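Salivary cystatin-L (Ixodes scapularis, PDB 4ZM8) inhibits cysteine proteinases such as cathepsins L and S of the host, helping the tick suppress the immune response to its saliva and feed. Local coordinates at residues Val96-Asn99 against Asp103-Val106. Sequence-based numbering, arbitrary orientation.
Sequences VFEN and DKSV
The beta hairpin formed by strands 90-99 and 104-106 closes with Asn-99 facing Asp-103 beside the turn. In the hydrogen-bonded pair, Ser-105 N donates to Phe-97 O over 2.9 Å, while the return bond from Phe-97 N to Ser-105 O is weak. Nearer the turn, Asn-99 N reaches Asp-103 O at 3.2 Å. The Asn-99 side chain turns in toward the turn backbone (CG between the backbone N and the carbonyl carbon, chi1 72°), where OD1 accepts N-H groups, chiefly from Gly-102 and weakly from Asp-103. Asn-99 ND2 donates to the anti lone pair of Asp-103 OD2 at 3.1 Å, and that oxygen lies near the amide plane of Asn-99. On one face, Glu-98 and Lys-104 run side by side, OE2 3.5 Å from CE, and Val-96 CG2 lies 4.0 Å from Val-106 CG2. There Tyr-25 of the second subunit makes a cation-pi contact with Lys-104 and packs on Val-106. Asn-99 lies about 7 Å, side chain to side chain, from Gly-5, the probable reactive-site residue. The turn corresponds to the second hairpin loop of the cystatin fold, which with the N-terminal segment and first loop makes up the inhibitory wedge; in the dimer, inhibition is predicted to be lost.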
loop_
_atom_site.group_PDB
_atom_site.type_symbol
_atom_site.label_atom_id
_atom_site.label_comp_id
_atom_site.label_asym_id
_atom_site.label_seq_id
_atom_site.Cartn_x
_atom_site.Cartn_y
_atom_site.Cartn_z
ATOM N N VAL A 96 -9.299 3.122 5.354
ATOM C CA VAL A 96 -9.354 4.296 4.517
ATOM C C VAL A 96 -8.124 5.136 4.777
ATOM O O VAL A 96 -7.989 5.750 5.840
ATOM C CB VAL A 96 -10.615 5.153 4.783
ATOM C CG1 VAL A 96 -10.552 6.477 4.004
ATOM C CG2 VAL A 96 -11.877 4.384 4.447
ATOM N N PHE A 97 -7.218 5.155 3.806
ATOM C CA PHE A 97 -6.066 6.035 3.878
ATOM C C PHE A 97 -6.430 7.427 3.387
ATOM O O PHE A 97 -7.199 7.579 2.447
ATOM C CB PHE A 97 -4.906 5.491 3.053
ATOM C CG PHE A 97 -3.703 6.383 3.063
ATOM C CD1 PHE A 97 -2.828 6.361 4.124
ATOM C CD2 PHE A 97 -3.469 7.260 2.026
ATOM C CE1 PHE A 97 -1.730 7.186 4.149
ATOM C CE2 PHE A 97 -2.374 8.095 2.042
ATOM C CZ PHE A 97 -1.496 8.054 3.106
ATOM N N GLU A 98 -5.868 8.438 4.034
ATOM C CA GLU A 98 -6.032 9.806 3.597
ATOM C C GLU A 98 -4.689 10.531 3.657
ATOM O O GLU A 98 -4.090 10.648 4.721
ATOM C CB GLU A 98 -7.068 10.515 4.461
ATOM C CG GLU A 98 -7.258 11.990 4.150
ATOM C CD GLU A 98 -8.445 12.588 4.896
ATOM O OE1 GLU A 98 -8.502 12.456 6.136
ATOM O OE2 GLU A 98 -9.328 13.174 4.236
ATOM N N ASN A 99 -4.210 11.009 2.514
ATOM C CA ASN A 99 -2.969 11.767 2.505
ATOM C C ASN A 99 -3.210 13.165 3.062
ATOM O O ASN A 99 -4.342 13.518 3.397
ATOM C CB ASN A 99 -2.382 11.836 1.091
ATOM C CG ASN A 99 -3.180 12.740 0.164
ATOM O OD1 ASN A 99 -4.279 13.179 0.492
ATOM N ND2 ASN A 99 -2.627 13.007 -1.011
ATOM N N ASP A 103 -6.925 13.480 -0.424
ATOM C CA ASP A 103 -7.204 12.379 -1.337
ATOM C C ASP A 103 -7.243 11.069 -0.559
ATOM O O ASP A 103 -6.292 10.737 0.141
ATOM C CB ASP A 103 -6.153 12.317 -2.451
ATOM C CG ASP A 103 -5.867 13.693 -3.077
ATOM O OD1 ASP A 103 -6.744 14.227 -3.799
ATOM O OD2 ASP A 103 -4.757 14.236 -2.850
ATOM N N LYS A 104 -8.354 10.341 -0.687
ATOM C CA LYS A 104 -8.601 9.130 0.089
ATOM C C LYS A 104 -8.648 7.869 -0.758
ATOM O O LYS A 104 -9.000 7.913 -1.940
ATOM C CB LYS A 104 -9.922 9.254 0.859
ATOM C CG LYS A 104 -10.153 10.635 1.426
ATOM C CD LYS A 104 -11.465 10.736 2.153
ATOM C CE LYS A 104 -11.977 12.169 2.156
ATOM N NZ LYS A 104 -12.577 12.521 0.837
ATOM N N SER A 105 -8.305 6.743 -0.134
ATOM C CA SER A 105 -8.428 5.431 -0.760
ATOM C C SER A 105 -9.192 4.500 0.166
ATOM O O SER A 105 -9.169 4.669 1.377
ATOM C CB SER A 105 -7.062 4.835 -1.078
ATOM O OG SER A 105 -6.447 4.319 0.095
ATOM N N VAL A 106 -9.857 3.509 -0.406
ATOM C CA VAL A 106 -10.676 2.580 0.357
ATOM C C VAL A 106 -10.271 1.143 0.041
ATOM O O VAL A 106 -10.248 0.737 -1.113
ATOM C CB VAL A 106 -12.174 2.800 0.059
ATOM C CG1 VAL A 106 -13.024 1.717 0.682
ATOM C CG2 VAL A 106 -12.607 4.161 0.563
#